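Local coordinates for cellulosome anchoring protein cohesin region (Clostridium thermocellum, PDB 4DH2) that binds a type I dockerin through its cohesin domain, as part of a cellulosome anchoring protein that is probably also linked to carbohydrate binding, at residues 8-12 / 148-153; 40-46 / 103-107; 45-49 / 93-98. All coordinates share one frame. Numbering follows the deposited sequence.

Contact 1: residues 8-12 / 148-153; sequences HEAET and PILAVL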
# COMPACT_ATOMS: atom_id res chain seq x y z
N HIS A 8 10.57 6.11 3.84
CA HIS A 8 10.96 4.82 3.26
C HIS A 8 12.32 4.47 3.86
O HIS A 8 13.30 5.20 3.65
CB HIS A 8 11.06 4.91 1.73
CG HIS A 8 11.23 3.57 1.06
ND1 HIS A 8 10.73 2.41 1.61
CD2 HIS A 8 11.84 3.22 -0.10
CE1 HIS A 8 11.01 1.39 0.81
NE2 HIS A 8 11.68 1.86 -0.24
N GLU A 9 12.37 3.38 4.62
CA GLU A 9 13.57 3.04 5.37
C GLU A 9 14.63 2.45 4.46
O GLU A 9 14.34 1.61 3.62
CB GLU A 9 13.24 2.04 6.47
CG GLU A 9 12.67 2.67 7.72
CD GLU A 9 12.94 1.85 8.97
OE1 GLU A 9 12.77 0.61 8.91
OE2 GLU A 9 13.35 2.44 9.99
N ALA A 10 15.88 2.87 4.65
CA ALA A 10 16.99 2.25 3.92
C ALA A 10 17.26 0.88 4.56
O ALA A 10 17.43 0.75 5.78
CB ALA A 10 18.21 3.14 3.96
N GLU A 11 17.26 -0.16 3.73
CA GLU A 11 17.30 -1.52 4.21
C GLU A 11 18.16 -2.38 3.28
O GLU A 11 18.47 -1.96 2.18
CB GLU A 11 15.87 -2.05 4.25
CG GLU A 11 15.71 -3.36 4.96
CD GLU A 11 14.27 -3.84 4.92
OE1 GLU A 11 13.36 -3.00 4.68
OE2 GLU A 11 14.07 -5.06 5.11
N THR A 12 18.50 -3.59 3.74
CA THR A 12 19.31 -4.51 2.95
C THR A 12 18.55 -5.85 2.90
O THR A 12 18.02 -6.27 3.91
CB THR A 12 20.69 -4.64 3.60
OG1 THR A 12 21.32 -3.35 3.64
CG2 THR A 12 21.59 -5.61 2.85
N PRO A 148 12.07 -10.01 3.20
CA PRO A 148 11.82 -8.71 2.58
C PRO A 148 12.24 -8.68 1.14
O PRO A 148 13.20 -9.35 0.73
CB PRO A 148 12.67 -7.74 3.43
CG PRO A 148 13.66 -8.58 4.13
CD PRO A 148 13.01 -9.93 4.32
N ILE A 149 11.51 -7.89 0.36
CA ILE A 149 11.88 -7.55 -1.00
C ILE A 149 12.01 -6.03 -1.00
O ILE A 149 11.07 -5.34 -0.63
CB ILE A 149 10.76 -7.96 -1.98
CG1 ILE A 149 10.53 -9.50 -1.98
CG2 ILE A 149 11.11 -7.48 -3.36
CD1 ILE A 149 9.28 -9.92 -2.77
N LEU A 150 13.18 -5.49 -1.31
CA LEU A 150 13.32 -4.05 -1.36
C LEU A 150 12.63 -3.45 -2.57
O LEU A 150 12.62 -4.03 -3.64
CB LEU A 150 14.80 -3.67 -1.43
CG LEU A 150 15.63 -4.27 -0.31
CD1 LEU A 150 17.10 -3.90 -0.52
CD2 LEU A 150 15.14 -3.77 1.01
N ALA A 151 12.13 -2.23 -2.40
CA ALA A 151 11.46 -1.54 -3.48
C ALA A 151 12.23 -0.26 -3.78
O ALA A 151 12.33 0.61 -2.93
CB ALA A 151 10.03 -1.20 -3.08
N VAL A 152 12.79 -0.17 -4.97
CA VAL A 152 13.44 1.06 -5.36
C VAL A 152 12.36 2.00 -5.92
O VAL A 152 11.84 1.76 -7.00
CB VAL A 152 14.48 0.82 -6.46
CG1 VAL A 152 15.17 2.16 -6.82
CG2 VAL A 152 15.47 -0.28 -6.05
N LEU A 153 12.05 3.03 -5.17
CA LEU A 153 10.96 3.92 -5.54
C LEU A 153 11.41 5.08 -6.44
O LEU A 153 12.41 5.76 -6.18
CB LEU A 153 10.37 4.50 -4.28
CG LEU A 153 9.92 3.47 -3.23
CD1 LEU A 153 9.41 4.16 -2.00
CD2 LEU A 153 8.85 2.54 -3.79
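His8 makes the polar link at one end of this surface contact. Its chi1, in the t well, turns the ring toward strand 149-161, with the NE2 edge at Ala151. There NE2 of His8 donates a hydrogen bond to O of Ala151, 3.0 Å long and nearly straight at 161°. The acceptor lies near the ring plane. One ring face is covered by Leu153, with CD2 of His8 3.2 Å from CD1 of Leu153. The cohesin domain is a beta-sandwich, and residues 8-12 form an irregular lead-in to its strand 15-27. Strand 149-161 runs parallel to that strand: Leu150 bonds through its backbone to Tyr15 and Leu17. At the other end the contacts are van der Waals. Leu150 (m, t) lays its methyls on Glu11, with CD1 of Leu150 3.6 Å from O of Glu11 and CD2 of Leu150 3.7 Å from CB of Glu11. In the conformer given here, Glu11 has chi1 and chi2 both t, and OE2 of Glu11 merely touches CB of Pro148 at 3.5 Å.

Contact 2: residues 40-46 / 103-107; sequences NVPSHGI and LIKTD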
# COMPACT_ATOMS: atom_id res chain seq x y z
N ASN A 40 11.08 -5.41 -12.75
CA ASN A 40 12.06 -6.32 -12.14
C ASN A 40 11.49 -7.03 -10.92
O ASN A 40 12.17 -7.19 -9.91
CB ASN A 40 13.31 -5.54 -11.80
CG ASN A 40 13.91 -4.89 -13.02
OD1 ASN A 40 14.12 -5.56 -14.03
ND2 ASN A 40 14.11 -3.58 -12.97
N VAL A 41 10.24 -7.44 -11.01
CA VAL A 41 9.62 -8.23 -9.96
C VAL A 41 10.35 -9.56 -9.81
O VAL A 41 10.57 -10.26 -10.80
CB VAL A 41 8.13 -8.47 -10.27
CG1 VAL A 41 7.50 -9.40 -9.22
CG2 VAL A 41 7.37 -7.13 -10.35
N PRO A 42 10.72 -9.93 -8.57
CA PRO A 42 11.33 -11.26 -8.41
C PRO A 42 10.42 -12.35 -8.94
O PRO A 42 9.23 -12.41 -8.60
CB PRO A 42 11.52 -11.40 -6.90
CG PRO A 42 11.63 -9.92 -6.40
CD PRO A 42 10.65 -9.18 -7.31
N SER A 43 10.99 -13.26 -9.72
CA SER A 43 10.18 -14.32 -10.30
C SER A 43 9.61 -15.25 -9.24
O SER A 43 8.62 -15.91 -9.50
CB SER A 43 11.02 -15.11 -11.31
OG SER A 43 12.10 -15.74 -10.67
N HIS A 44 10.22 -15.33 -8.07
CA HIS A 44 9.65 -16.21 -7.05
C HIS A 44 8.45 -15.61 -6.33
O HIS A 44 7.72 -16.32 -5.63
CB HIS A 44 10.69 -16.75 -6.08
CG HIS A 44 11.06 -15.84 -4.94
ND1 HIS A 44 11.91 -14.78 -5.09
CD2 HIS A 44 10.79 -15.93 -3.62
CE1 HIS A 44 12.11 -14.20 -3.91
NE2 HIS A 44 11.44 -14.89 -3.00
N GLY A 45 8.22 -14.31 -6.54
CA GLY A 45 6.93 -13.72 -6.26
C GLY A 45 6.78 -12.92 -4.98
O GLY A 45 7.36 -13.24 -3.95
N ILE A 46 5.96 -11.87 -5.09
CA ILE A 46 5.51 -11.07 -3.96
C ILE A 46 4.25 -11.68 -3.33
O ILE A 46 3.23 -11.91 -4.00
CB ILE A 46 5.15 -9.65 -4.43
CG1 ILE A 46 6.34 -9.01 -5.15
CG2 ILE A 46 4.70 -8.75 -3.26
CD1 ILE A 46 5.95 -7.82 -6.01
N LEU A 103 0.83 -15.22 -6.02
CA LEU A 103 1.94 -14.28 -5.82
C LEU A 103 2.10 -13.42 -7.04
O LEU A 103 1.81 -13.86 -8.16
CB LEU A 103 3.25 -15.04 -5.58
CG LEU A 103 3.23 -16.09 -4.46
CD1 LEU A 103 4.52 -16.91 -4.45
CD2 LEU A 103 2.95 -15.44 -3.09
N ILE A 104 2.58 -12.20 -6.85
CA ILE A 104 2.84 -11.36 -8.01
C ILE A 104 4.25 -11.64 -8.52
O ILE A 104 5.22 -11.42 -7.79
CB ILE A 104 2.67 -9.87 -7.69
CG1 ILE A 104 1.24 -9.59 -7.26
CG2 ILE A 104 3.03 -9.01 -8.91
CD1 ILE A 104 1.04 -8.19 -6.74
N LYS A 105 4.34 -12.14 -9.76
CA LYS A 105 5.61 -12.60 -10.34
C LYS A 105 5.95 -11.91 -11.65
O LYS A 105 6.98 -12.21 -12.26
CB LYS A 105 5.57 -14.11 -10.61
CG LYS A 105 5.39 -14.94 -9.36
CD LYS A 105 5.27 -16.43 -9.72
CE LYS A 105 5.36 -17.28 -8.48
NZ LYS A 105 5.13 -18.75 -8.78
N THR A 106 5.08 -10.99 -12.06
CA THR A 106 5.13 -10.37 -13.38
C THR A 106 5.26 -8.85 -13.31
O THR A 106 4.62 -8.22 -12.48
CB THR A 106 3.84 -10.70 -14.11
OG1 THR A 106 3.71 -12.12 -14.21
CG2 THR A 106 3.84 -10.09 -15.51
N ASP A 107 6.06 -8.26 -14.21
CA ASP A 107 6.21 -6.81 -14.29
C ASP A 107 4.98 -6.19 -14.94
O ASP A 107 4.35 -6.80 -15.80
CB ASP A 107 7.41 -6.43 -15.14
CG ASP A 107 8.71 -6.78 -14.51
OD1 ASP A 107 8.68 -7.44 -13.45
OD2 ASP A 107 9.77 -6.40 -15.07
O HOH W 1 9.34 -10.79 -13.10
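Ile46, Val41 and Ile104 bury the most surface here, 65 to 68 Å² each. They lie in two inter-strand connections of the cohesin beta-sandwich, at the end where strand 48-54 begins. Ile46 and Ile104 form a single antiparallel bridge of the hydrogen-bonded type. N of Ile46 donates to O of Ile104 at 2.8 Å, and N of Ile104 donates to O of Ile46 at 2.9 Å. CB of Ile46 also lies 4.1 Å from CB of Ile104. Val41 points toward the other loop: CG1 of Val41 is 3.4 Å from O of Ile104, and CG2 of Val41 is 3.6 Å from O of Thr106. Between Val41 and Ile46 comes a type I turn from Pro42 to Gly45. A CB on Gly45 would clash with CB of Leu103, and its backbone angles also call for glycine. A water bonds to O of Val41 (2.7 Å) and O of Lys105 (2.9 Å). At the far end, OD2 of Asp107 accepts from N of Asn40 at 2.8 Å, and OD1 of Asp107 from N of Val41 at 2.9 Å. Apolar packing and a backbone bridge thus join the loops, and both Asp107 oxygens accept from consecutive amides, as suits a charged carboxylate.

Contact 3: residues 45-49 / 93-98; sequences GIQSF and FDDDKQ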
# COMPACT_ATOMS: atom_id res chain seq x y z
N GLY A 45 8.22 -14.31 -6.54
CA GLY A 45 6.93 -13.72 -6.26
C GLY A 45 6.78 -12.92 -4.98
O GLY A 45 7.36 -13.24 -3.95
N ILE A 46 5.96 -11.87 -5.09
CA ILE A 46 5.51 -11.07 -3.96
C ILE A 46 4.25 -11.68 -3.33
O ILE A 46 3.23 -11.91 -4.00
CB ILE A 46 5.15 -9.65 -4.43
CG1 ILE A 46 6.34 -9.01 -5.15
CG2 ILE A 46 4.70 -8.75 -3.26
CD1 ILE A 46 5.95 -7.82 -6.01
N GLN A 47 4.32 -11.92 -2.03
CA GLN A 47 3.18 -12.34 -1.22
C GLN A 47 2.33 -11.16 -0.78
O GLN A 47 1.08 -11.22 -0.78
CB GLN A 47 3.72 -13.08 0.01
CG GLN A 47 2.73 -13.27 1.15
CD GLN A 47 1.70 -14.32 0.81
OE1 GLN A 47 2.03 -15.42 0.39
NE2 GLN A 47 0.43 -13.96 0.95
N SER A 48 2.98 -10.08 -0.38
CA SER A 48 2.24 -8.95 0.15
C SER A 48 3.03 -7.66 -0.02
O SER A 48 4.27 -7.67 0.03
CB SER A 48 1.97 -9.16 1.63
OG SER A 48 1.30 -8.04 2.21
N PHE A 49 2.31 -6.56 -0.19
CA PHE A 49 2.96 -5.26 -0.14
C PHE A 49 2.03 -4.22 0.39
O PHE A 49 0.81 -4.36 0.32
CB PHE A 49 3.53 -4.84 -1.51
CG PHE A 49 2.48 -4.47 -2.56
CD1 PHE A 49 1.87 -3.23 -2.56
CD2 PHE A 49 2.15 -5.38 -3.55
CE1 PHE A 49 0.96 -2.91 -3.55
CE2 PHE A 49 1.24 -5.08 -4.52
CZ PHE A 49 0.63 -3.83 -4.52
N PHE A 93 -1.78 -5.17 -0.59
CA PHE A 93 -1.97 -6.40 -1.34
C PHE A 93 -1.51 -7.58 -0.52
O PHE A 93 -0.48 -7.50 0.14
CB PHE A 93 -1.14 -6.36 -2.62
CG PHE A 93 -1.07 -7.69 -3.31
CD1 PHE A 93 -2.07 -8.08 -4.18
CD2 PHE A 93 -0.04 -8.56 -3.04
CE1 PHE A 93 -2.04 -9.34 -4.78
CE2 PHE A 93 0.01 -9.82 -3.63
CZ PHE A 93 -1.01 -10.22 -4.51
N ASP A 94 -2.27 -8.67 -0.56
CA ASP A 94 -1.85 -9.91 0.03
C ASP A 94 -2.52 -11.04 -0.75
O ASP A 94 -3.71 -10.99 -1.02
CB ASP A 94 -2.30 -10.00 1.49
CG ASP A 94 -2.02 -11.34 2.12
OD1 ASP A 94 -0.84 -11.75 2.12
OD2 ASP A 94 -2.98 -12.01 2.61
N ASP A 95 -1.74 -12.05 -1.13
CA ASP A 95 -2.29 -13.30 -1.66
C ASP A 95 -3.04 -14.05 -0.56
O ASP A 95 -2.50 -14.86 0.18
CB ASP A 95 -1.17 -14.11 -2.28
CG ASP A 95 -1.67 -15.43 -2.85
OD1 ASP A 95 -2.87 -15.48 -3.17
OD2 ASP A 95 -0.86 -16.37 -2.99
N ASP A 96 -4.34 -13.75 -0.48
CA ASP A 96 -5.18 -14.00 0.68
C ASP A 96 -5.27 -15.45 1.13
O ASP A 96 -5.39 -15.72 2.31
CB ASP A 96 -6.57 -13.47 0.34
CG ASP A 96 -7.53 -13.53 1.50
OD1 ASP A 96 -7.25 -12.96 2.59
OD2 ASP A 96 -8.59 -14.17 1.31
N LYS A 97 -5.18 -16.38 0.19
CA LYS A 97 -5.35 -17.79 0.52
C LYS A 97 -4.08 -18.46 1.02
O LYS A 97 -4.14 -19.59 1.56
CB LYS A 97 -5.90 -18.54 -0.69
CG LYS A 97 -7.28 -18.06 -1.05
CD LYS A 97 -7.77 -18.67 -2.35
CE LYS A 97 -9.19 -18.21 -2.66
NZ LYS A 97 -10.09 -18.45 -1.49
N GLN A 98 -2.94 -17.78 0.89
CA GLN A 98 -1.73 -18.21 1.55
C GLN A 98 -1.19 -19.56 1.15
O GLN A 98 -0.58 -20.23 1.98
CB GLN A 98 -1.91 -18.22 3.06
CG GLN A 98 -2.42 -16.90 3.62
CD GLN A 98 -1.44 -15.76 3.42
OE1 GLN A 98 -0.22 -15.97 3.31
NE2 GLN A 98 -1.96 -14.53 3.36
O HOH W 2 0.33 -17.17 -0.80
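This contact belongs to the dockerin-binding surface of the cohesin, at the ends of the neighbouring antiparallel strands 48-54 and 88-94. Phe49 and Phe93 are a hydrogen-bonded pair: N of Phe49 donates to O of Phe93 at 3.0 Å, and N of Phe93 donates to O of Phe49 at 2.9 Å. Ser48 and Asp94 form the next, non-hydrogen-bonded pair. OG of Ser48 donates to O of Phe93 at 2.8 Å. Gln47 and Ser48 form a classic beta bulge opposite Cys142 of strand 129-142. At the bulge, N of Asp95 donates to O of Gln47 at 3.0 Å. The Gln47 side chain turns back, so NE2 of Gln47 donates to OD1 of Asp94 (2.8 Å) and O of Asp95 (3.2 Å). A water donates to OE1 of Gln47 (2.7 Å) and OD2 of Asp95 (2.6 Å); OD2 of Asp95 also accepts from the backbone N of Gly102. CB of Phe93 sits over the Phe49 ring in a CH-pi contact, 3.6 Å from its centroid. A type I turn from Asp95 to Gln98 presents Asp96 and Gln98. The Phe pair is thus apolar and buried within the cohesin, while the dockerin chain meets acidic Asp94 and Asp96 with its Lys25, meets Gln98 with its Arg26, and packs its Ile18 and Val22 on the same region.

Along the chain, contact 1 spans the other two: both lie in sequence between 8-12 and 148-153. Contacts 2 and 3 share Gly45 and Ile46, and their centres are about 11 Å apart. Contact 1 lies about 15 Å from contact 2 and 17 Å from contact 3, centre to centre. Ile149 links it to both, packing on Ile46. Ile104 of contact 2 packs in turn on Phe93 and Phe49 of contact 3. Contacts 1 and 3 reach the same mixed sheet, where strands 149-161, 129-142, 48-54 and 88-94 follow in that order. Of the three, contact 3 alone meets the dockerin chain. Contact 2 joins the loops beside it, and contact 1 joins the N-terminal segment to strand 149-161.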